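Local coordinates for high-affinity zinc uptake system protein znuA (Streptococcus suis, PDB 3MFQ) that probably serves as the solute-binding component of an ABC-type metal transporter, capturing zinc or a similar divalent metal ion for uptake, at residues N17-E29 against V116-K130. Numbering follows the deposited sequence.
Sequences NDMVYQLAGDEVE and VAVASEELQKLLPAK
Met19 and Leu23 reach helix 109-123 by different torsions. In Met19, CG stands opposite the backbone N (chi1 -175°) and the chain runs extended until a bend at chi3 turns its methyl onto Ala119, with CE 3.5 Å from Ala119 CB; Leu23 instead swings CG away from its own carbonyl carbon (chi1 -50°), which carries its branches into a hole lined by Val116, Ala119, Ser120 and Leu123. Leu23 is thus a knob in the knobs-into-holes sense, here between two helices that pack beside the parallel sheet in the N-terminal lobe of a metal-binding protein of the ZnuA/TroA family. The helix segments 17-24 and 116-123 cross at -57° with their axes 10.1 Å apart, and Ala119 CB faces helix 14-24, touched by both Met19 and Leu23. Within the hole the two methyls of Leu23 divide the work: CD1 rests on Ala119 CB at 3.8 Å, while CD2 meets Val116 CG1 at 4.0 Å.

From helix 109-123, Leu123 sends CD1 to Ala24 and Val20: it lies 3.7 Å from Ala24 CB and also touches Val20 CG1. Leu123 further contacts Val9 of strand 8-11 and Leu58 of strand 58-61, and Val116 also touches Tyr141, Gln142 and Leu145 of helix 131-156.

Beyond the helix ends the apolar seam continues. A type II' turn from Ala24 to Glu27, with Gly25 at positive phi, follows the first helix, and after it Val28 CG1 packs 3.6 Å from Leu127 CD1. The same methyl of Leu127 supports the CB of Glu27, whose chain bends at chi2 and brings its carboxylate beside the Lys130 chain. Those two side chains cross nearly at right angles, and a salt bridge whose hydrogen bond is weak closes the partly exposed end of the contact, Lys130 NZ standing 3.2 Å from Glu27 OE2.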
ATOM      1  N   ASN A  17      -2.457  -1.563 -11.650  1.00 50.55           N
ATOM      2  CA  ASN A  17      -2.799  -0.733 -12.806  1.00 50.25           C
ATOM      3  C   ASN A  17      -1.627   0.115 -13.301  1.00 49.31           C
ATOM      4  O   ASN A  17      -1.403   0.235 -14.503  1.00 49.06           O
ATOM      5  CB  ASN A  17      -3.992   0.178 -12.502  1.00 49.74           C
ATOM      6  CG  ASN A  17      -4.523   0.868 -13.748  1.00 54.94           C
ATOM      7  OD1 ASN A  17      -4.855   0.210 -14.734  1.00 57.98           O
ATOM      8  ND2 ASN A  17      -4.603   2.195 -13.712  1.00 57.87           N
ATOM      9  N   ASP A  18      -0.888   0.705 -12.368  1.00 54.30           N
ATOM     10  CA  ASP A  18       0.288   1.496 -12.709  1.00 52.41           C
ATOM     11  C   ASP A  18       1.426   0.600 -13.183  1.00 54.02           C
ATOM     12  O   ASP A  18       1.983   0.798 -14.262  1.00 56.55           O
ATOM     13  CB  ASP A  18       0.744   2.310 -11.501  1.00 55.66           C
ATOM     14  CG  ASP A  18       2.013   3.096 -11.771  1.00 57.06           C
ATOM     15  OD1 ASP A  18       2.169   3.609 -12.899  1.00 55.92           O
ATOM     16  OD2 ASP A  18       2.851   3.206 -10.850  1.00 57.65           O
ATOM     17  N   MET A  19       1.767  -0.385 -12.360  1.00 43.06           N
ATOM     18  CA  MET A  19       2.851  -1.309 -12.662  1.00 42.44           C
ATOM     19  C   MET A  19       2.796  -1.802 -14.106  1.00 41.46           C
ATOM     20  O   MET A  19       3.735  -1.600 -14.872  1.00 42.49           O
ATOM     21  CB  MET A  19       2.820  -2.493 -11.688  1.00 44.68           C
ATOM     22  CG  MET A  19       3.980  -3.472 -11.842  1.00 43.15           C
ATOM     23  SD  MET A  19       4.028  -4.727 -10.544  1.00 36.88           S
ATOM     24  CE  MET A  19       2.400  -5.441 -10.706  1.00 40.01           C
ATOM     25  N   VAL A  20       1.690  -2.442 -14.475  1.00 40.21           N
ATOM     26  CA  VAL A  20       1.546  -3.007 -15.813  1.00 41.55           C
ATOM     27  C   VAL A  20       1.783  -1.971 -16.902  1.00 42.53           C
ATOM     28  O   VAL A  20       2.489  -2.231 -17.873  1.00 39.91           O
ATOM     29  CB  VAL A  20       0.164  -3.643 -16.019  1.00 41.45           C
ATOM     30  CG1 VAL A  20       0.015  -4.128 -17.450  1.00 42.58           C
ATOM     31  CG2 VAL A  20      -0.028  -4.790 -15.056  1.00 41.07           C
ATOM     32  N   TYR A  21       1.189  -0.796 -16.747  1.00 50.82           N
ATOM     33  CA  TYR A  21       1.410   0.264 -17.713  1.00 53.79           C
ATOM     34  C   TYR A  21       2.892   0.589 -17.795  1.00 54.82           C
ATOM     35  O   TYR A  21       3.452   0.699 -18.881  1.00 55.74           O
ATOM     36  CB  TYR A  21       0.625   1.520 -17.351  1.00 56.66           C
ATOM     37  CG  TYR A  21       0.930   2.685 -18.262  1.00 57.71           C
ATOM     38  CD1 TYR A  21       0.458   2.710 -19.568  1.00 61.47           C
ATOM     39  CD2 TYR A  21       1.694   3.756 -17.823  1.00 57.90           C
ATOM     40  CE1 TYR A  21       0.734   3.772 -20.411  1.00 63.84           C
ATOM     41  CE2 TYR A  21       1.976   4.824 -18.658  1.00 64.16           C
ATOM     42  CZ  TYR A  21       1.493   4.827 -19.949  1.00 67.08           C
ATOM     43  OH  TYR A  21       1.770   5.885 -20.784  1.00 69.34           O
ATOM     44  N   GLN A  22       3.520   0.740 -16.634  1.00 46.77           N
ATOM     45  CA  GLN A  22       4.944   1.045 -16.571  1.00 44.86           C
ATOM     46  C   GLN A  22       5.737   0.012 -17.356  1.00 39.22           C
ATOM     47  O   GLN A  22       6.721   0.337 -18.018  1.00 37.05           O
ATOM     48  CB  GLN A  22       5.422   1.076 -15.119  1.00 41.61           C
ATOM     49  CG  GLN A  22       4.772   2.157 -14.269  1.00 42.21           C
ATOM     50  CD  GLN A  22       5.175   3.559 -14.689  1.00 43.22           C
ATOM     51  OE1 GLN A  22       6.249   3.767 -15.252  1.00 44.16           O
ATOM     52  NE2 GLN A  22       4.317   4.531 -14.406  1.00 46.23           N
ATOM     53  N   LEU A  23       5.289  -1.235 -17.286  1.00 49.32           N
ATOM     54  CA  LEU A  23       5.988  -2.335 -17.933  1.00 50.10           C
ATOM     55  C   LEU A  23       5.507  -2.547 -19.363  1.00 50.59           C
ATOM     56  O   LEU A  23       6.292  -2.472 -20.307  1.00 52.10           O
ATOM     57  CB  LEU A  23       5.797  -3.624 -17.131  1.00 52.12           C
ATOM     58  CG  LEU A  23       6.073  -3.537 -15.628  1.00 51.67           C
ATOM     59  CD1 LEU A  23       5.720  -4.847 -14.941  1.00 47.38           C
ATOM     60  CD2 LEU A  23       7.523  -3.157 -15.364  1.00 46.85           C
ATOM     61  N   ALA A  24       4.213  -2.808 -19.515  1.00 49.56           N
ATOM     62  CA  ALA A  24       3.642  -3.181 -20.803  1.00 49.86           C
ATOM     63  C   ALA A  24       3.233  -1.981 -21.645  1.00 52.12           C
ATOM     64  O   ALA A  24       2.902  -2.126 -22.821  1.00 52.04           O
ATOM     65  CB  ALA A  24       2.453  -4.109 -20.600  1.00 50.99           C
ATOM     66  N   GLY A  25       3.255  -0.797 -21.042  1.00 48.21           N
ATOM     67  CA  GLY A  25       2.832   0.404 -21.733  1.00 47.78           C
ATOM     68  C   GLY A  25       1.437   0.246 -22.301  1.00 49.46           C
ATOM     69  O   GLY A  25       0.521  -0.202 -21.612  1.00 48.50           O
ATOM     70  N   ASP A  26       1.281   0.604 -23.571  1.00 73.18           N
ATOM     71  CA  ASP A  26      -0.018   0.536 -24.228  1.00 74.52           C
ATOM     72  C   ASP A  26      -0.187  -0.774 -24.987  1.00 74.72           C
ATOM     73  O   ASP A  26      -1.079  -0.902 -25.822  1.00 77.27           O
ATOM     74  CB  ASP A  26      -0.191   1.714 -25.189  1.00 74.83           C
ATOM     75  CG  ASP A  26      -0.069   3.057 -24.490  1.00 83.48           C
ATOM     76  OD1 ASP A  26      -0.508   3.167 -23.325  1.00 86.34           O
ATOM     77  OD2 ASP A  26       0.463   4.007 -25.107  1.00 81.66           O
ATOM     78  N   GLU A  27       0.667  -1.748 -24.690  1.00 42.77           N
ATOM     79  CA  GLU A  27       0.666  -3.007 -25.429  1.00 42.56           C
ATOM     80  C   GLU A  27      -0.448  -3.958 -24.996  1.00 42.22           C
ATOM     81  O   GLU A  27      -0.878  -4.802 -25.775  1.00 44.79           O
ATOM     82  CB  GLU A  27       2.032  -3.697 -25.327  1.00 40.86           C
ATOM     83  CG  GLU A  27       3.173  -2.936 -25.993  1.00 42.90           C
ATOM     84  CD  GLU A  27       3.073  -2.917 -27.510  1.00 49.48           C
ATOM     85  OE1 GLU A  27       2.228  -3.651 -28.065  1.00 51.38           O
ATOM     86  OE2 GLU A  27       3.845  -2.170 -28.149  1.00 47.88           O
ATOM     87  N   VAL A  28      -0.911  -3.827 -23.757  1.00 47.55           N
ATOM     88  CA  VAL A  28      -2.000  -4.668 -23.263  1.00 48.00           C
ATOM     89  C   VAL A  28      -3.213  -3.827 -22.897  1.00 50.30           C
ATOM     90  O   VAL A  28      -3.141  -2.599 -22.880  1.00 51.80           O
ATOM     91  CB  VAL A  28      -1.587  -5.484 -22.025  1.00 44.95           C
ATOM     92  CG1 VAL A  28      -0.396  -6.370 -22.344  1.00 44.23           C
ATOM     93  CG2 VAL A  28      -1.280  -4.557 -20.864  1.00 46.74           C
ATOM     94  N   GLU A  29      -4.323  -4.492 -22.594  1.00 84.99           N
ATOM     95  CA  GLU A  29      -5.555  -3.798 -22.229  1.00 90.63           C
ATOM     96  C   GLU A  29      -5.933  -4.051 -20.769  1.00 91.21           C
ATOM     97  O   GLU A  29      -6.309  -5.163 -20.400  1.00 92.80           O
ATOM     98  CB  GLU A  29      -6.698  -4.242 -23.136  1.00 92.01           C
ATOM     99  CG  GLU A  29      -7.820  -3.235 -23.226  1.00 92.81           C
ATOM    100  CD  GLU A  29      -7.800  -2.492 -24.540  1.00103.69           C
ATOM    101  OE1 GLU A  29      -7.741  -3.163 -25.592  1.00102.94           O
ATOM    102  OE2 GLU A  29      -7.844  -1.244 -24.526  1.00108.56           O
ATOM    103  N   VAL A 116       7.276  -6.521  -9.193  1.00 36.95           N
ATOM    104  CA  VAL A 116       7.513  -6.024 -10.541  1.00 32.09           C
ATOM    105  C   VAL A 116       8.067  -7.119 -11.438  1.00 33.07           C
ATOM    106  O   VAL A 116       7.701  -7.216 -12.607  1.00 38.11           O
ATOM    107  CB  VAL A 116       8.503  -4.846 -10.529  1.00 35.23           C
ATOM    108  CG1 VAL A 116       9.076  -4.614 -11.920  1.00 30.93           C
ATOM    109  CG2 VAL A 116       7.828  -3.591  -9.991  1.00 31.88           C
ATOM    110  N   ALA A 117       8.947  -7.943 -10.881  1.00 44.64           N
ATOM    111  CA  ALA A 117       9.577  -9.021 -11.635  1.00 44.16           C
ATOM    112  C   ALA A 117       8.559 -10.066 -12.077  1.00 45.12           C
ATOM    113  O   ALA A 117       8.524 -10.451 -13.246  1.00 45.66           O
ATOM    114  CB  ALA A 117      10.674  -9.668 -10.813  1.00 43.55           C
ATOM    115  N   VAL A 118       7.736 -10.522 -11.138  1.00 39.40           N
ATOM    116  CA  VAL A 118       6.682 -11.484 -11.441  1.00 37.93           C
ATOM    117  C   VAL A 118       5.762 -10.943 -12.531  1.00 38.61           C
ATOM    118  O   VAL A 118       5.444 -11.642 -13.492  1.00 39.48           O
ATOM    119  CB  VAL A 118       5.845 -11.821 -10.192  1.00 35.84           C
ATOM    120  CG1 VAL A 118       4.702 -12.755 -10.555  1.00 36.14           C
ATOM    121  CG2 VAL A 118       6.722 -12.440  -9.118  1.00 36.42           C
ATOM    122  N   ALA A 119       5.343  -9.690 -12.373  1.00 39.20           N
ATOM    123  CA  ALA A 119       4.473  -9.037 -13.344  1.00 37.33           C
ATOM    124  C   ALA A 119       5.119  -9.009 -14.720  1.00 38.42           C
ATOM    125  O   ALA A 119       4.467  -9.267 -15.732  1.00 41.71           O
ATOM    126  CB  ALA A 119       4.140  -7.631 -12.888  1.00 38.80           C
ATOM    127  N   SER A 120       6.406  -8.689 -14.751  1.00 40.16           N
ATOM    128  CA  SER A 120       7.154  -8.664 -15.997  1.00 39.87           C
ATOM    129  C   SER A 120       7.122 -10.025 -16.683  1.00 43.10           C
ATOM    130  O   SER A 120       6.828 -10.124 -17.872  1.00 44.34           O
ATOM    131  CB  SER A 120       8.598  -8.246 -15.731  1.00 38.20           C
ATOM    132  OG  SER A 120       9.341  -8.210 -16.932  1.00 41.06           O
ATOM    133  N   GLU A 121       7.411 -11.076 -15.922  1.00 52.87           N
ATOM    134  CA  GLU A 121       7.512 -12.423 -16.471  1.00 52.07           C
ATOM    135  C   GLU A 121       6.157 -12.990 -16.881  1.00 51.68           C
ATOM    136  O   GLU A 121       6.084 -14.013 -17.559  1.00 57.52           O
ATOM    137  CB  GLU A 121       8.194 -13.351 -15.468  1.00 52.00           C
ATOM    138  CG  GLU A 121       9.496 -12.784 -14.916  1.00 53.65           C
ATOM    139  CD  GLU A 121      10.312 -13.814 -14.159  1.00 61.83           C
ATOM    140  OE1 GLU A 121      11.376 -13.458 -13.607  1.00 61.00           O
ATOM    141  OE2 GLU A 121       9.889 -14.987 -14.120  1.00 66.62           O
ATOM    142  N   GLU A 122       5.089 -12.324 -16.460  1.00 46.80           N
ATOM    143  CA  GLU A 122       3.739 -12.729 -16.834  1.00 48.74           C
ATOM    144  C   GLU A 122       3.248 -11.973 -18.063  1.00 52.48           C
ATOM    145  O   GLU A 122       2.441 -12.487 -18.837  1.00 50.34           O
ATOM    146  CB  GLU A 122       2.768 -12.526 -15.671  1.00 49.09           C
ATOM    147  CG  GLU A 122       2.843 -13.608 -14.611  1.00 51.85           C
ATOM    148  CD  GLU A 122       2.525 -14.983 -15.161  1.00 54.38           C
ATOM    149  OE1 GLU A 122       3.446 -15.824 -15.220  1.00 56.74           O
ATOM    150  OE2 GLU A 122       1.357 -15.222 -15.536  1.00 54.05           O
ATOM    151  N   LEU A 123       3.730 -10.749 -18.234  1.00 65.77           N
ATOM    152  CA  LEU A 123       3.420  -9.991 -19.430  1.00 63.94           C
ATOM    153  C   LEU A 123       4.285 -10.512 -20.575  1.00 63.53           C
ATOM    154  O   LEU A 123       3.792 -10.711 -21.676  1.00 63.45           O
ATOM    155  CB  LEU A 123       3.603  -8.493 -19.190  1.00 63.49           C
ATOM    156  CG  LEU A 123       2.619  -7.910 -18.163  1.00 64.78           C
ATOM    157  CD1 LEU A 123       2.982  -6.484 -17.765  1.00 66.23           C
ATOM    158  CD2 LEU A 123       1.184  -7.974 -18.669  1.00 63.24           C
ATOM    159  N   GLN A 124       5.568 -10.746 -20.313  1.00 54.44           N
ATOM    160  CA  GLN A 124       6.340 -11.614 -21.179  1.00 53.44           C
ATOM    161  C   GLN A 124       5.599 -12.914 -21.003  1.00 57.13           C
ATOM    162  O   GLN A 124       4.961 -13.099 -19.975  1.00 59.68           O
ATOM    163  CB  GLN A 124       7.768 -11.767 -20.676  1.00 54.28           C
ATOM    164  CG  GLN A 124       8.463 -10.476 -20.336  1.00 53.25           C
ATOM    165  CD  GLN A 124       9.825 -10.717 -19.731  1.00 57.04           C
ATOM    166  OE1 GLN A 124      10.630 -11.470 -20.276  1.00 58.49           O
ATOM    167  NE2 GLN A 124      10.095 -10.083 -18.597  1.00 56.28           N
ATOM    168  N   LYS A 125       5.712 -13.821 -21.969  1.00 83.07           N
ATOM    169  CA  LYS A 125       4.935 -15.060 -21.973  1.00 87.08           C
ATOM    170  C   LYS A 125       3.458 -14.820 -22.272  1.00 82.83           C
ATOM    171  O   LYS A 125       2.684 -15.763 -22.422  1.00 84.24           O
ATOM    172  CB  LYS A 125       4.832 -15.653 -20.565  1.00 83.36           C
ATOM    173  CG  LYS A 125       3.755 -16.739 -20.398  1.00 85.12           C
ATOM    174  CD  LYS A 125       3.657 -17.235 -18.963  1.00 90.68           C
ATOM    175  CE  LYS A 125       4.941 -17.919 -18.562  1.00 97.25           C
ATOM    176  NZ  LYS A 125       4.817 -18.541 -17.223  1.00 98.89           N
ATOM    177  N   LEU A 126       3.068 -13.551 -22.342  1.00 43.46           N
ATOM    178  CA  LEU A 126       1.701 -13.195 -22.722  1.00 40.67           C
ATOM    179  C   LEU A 126       1.883 -12.514 -24.075  1.00 42.33           C
ATOM    180  O   LEU A 126       1.053 -12.634 -24.984  1.00 43.65           O
ATOM    181  CB  LEU A 126       0.973 -12.258 -21.750  1.00 40.14           C
ATOM    182  CG  LEU A 126      -0.474 -11.883 -22.114  1.00 36.96           C
ATOM    183  CD1 LEU A 126      -1.306 -13.132 -22.275  1.00 40.71           C
ATOM    184  CD2 LEU A 126      -1.064 -10.986 -21.048  1.00 39.24           C
ATOM    185  N   LEU A 127       2.991 -11.796 -24.196  1.00 41.70           N
ATOM    186  CA  LEU A 127       3.353 -11.139 -25.438  1.00 39.12           C
ATOM    187  C   LEU A 127       4.753 -11.540 -25.874  1.00 42.67           C
ATOM    188  O   LEU A 127       5.701 -10.772 -25.721  1.00 44.36           O
ATOM    189  CB  LEU A 127       3.284  -9.628 -25.270  1.00 40.14           C
ATOM    190  CG  LEU A 127       1.895  -9.010 -25.174  1.00 41.58           C
ATOM    191  CD1 LEU A 127       1.981  -7.527 -24.852  1.00 42.75           C
ATOM    192  CD2 LEU A 127       1.132  -9.227 -26.468  1.00 47.04           C
ATOM    193  N   PRO A 128       4.883 -12.748 -26.430  1.00 62.12           N
ATOM    194  CA  PRO A 128       6.176 -13.273 -26.877  1.00 59.10           C
ATOM    195  C   PRO A 128       6.905 -12.301 -27.794  1.00 61.86           C
ATOM    196  O   PRO A 128       8.132 -12.227 -27.761  1.00 64.50           O
ATOM    197  CB  PRO A 128       5.783 -14.530 -27.650  1.00 59.00           C
ATOM    198  CG  PRO A 128       4.506 -14.969 -27.016  1.00 61.40           C
ATOM    199  CD  PRO A 128       3.788 -13.711 -26.641  1.00 63.55           C
ATOM    200  N   ALA A 129       6.152 -11.564 -28.602  1.00 56.20           N
ATOM    201  CA  ALA A 129       6.741 -10.626 -29.548  1.00 56.45           C
ATOM    202  C   ALA A 129       7.198  -9.342 -28.862  1.00 59.96           C
ATOM    203  O   ALA A 129       8.079  -8.643 -29.363  1.00 61.76           O
ATOM    204  CB  ALA A 129       5.758 -10.315 -30.660  1.00 53.25           C
ATOM    205  N   LYS A 130       6.597  -9.034 -27.718  1.00 56.85           N
ATOM    206  CA  LYS A 130       6.957  -7.833 -26.969  1.00 55.58           C
ATOM    207  C   LYS A 130       7.724  -8.153 -25.686  1.00 54.37           C
ATOM    208  O   LYS A 130       7.817  -7.318 -24.791  1.00 56.63           O
ATOM    209  CB  LYS A 130       5.712  -6.996 -26.653  1.00 51.75           C
ATOM    210  CG  LYS A 130       5.427  -5.914 -27.684  1.00 54.60           C
ATOM    211  CD  LYS A 130       5.365  -6.487 -29.090  1.00 55.52           C
ATOM    212  CE  LYS A 130       5.894  -5.499 -30.125  1.00 61.42           C
ATOM    213  NZ  LYS A 130       5.024  -4.296 -30.281  1.00 61.73           N
TER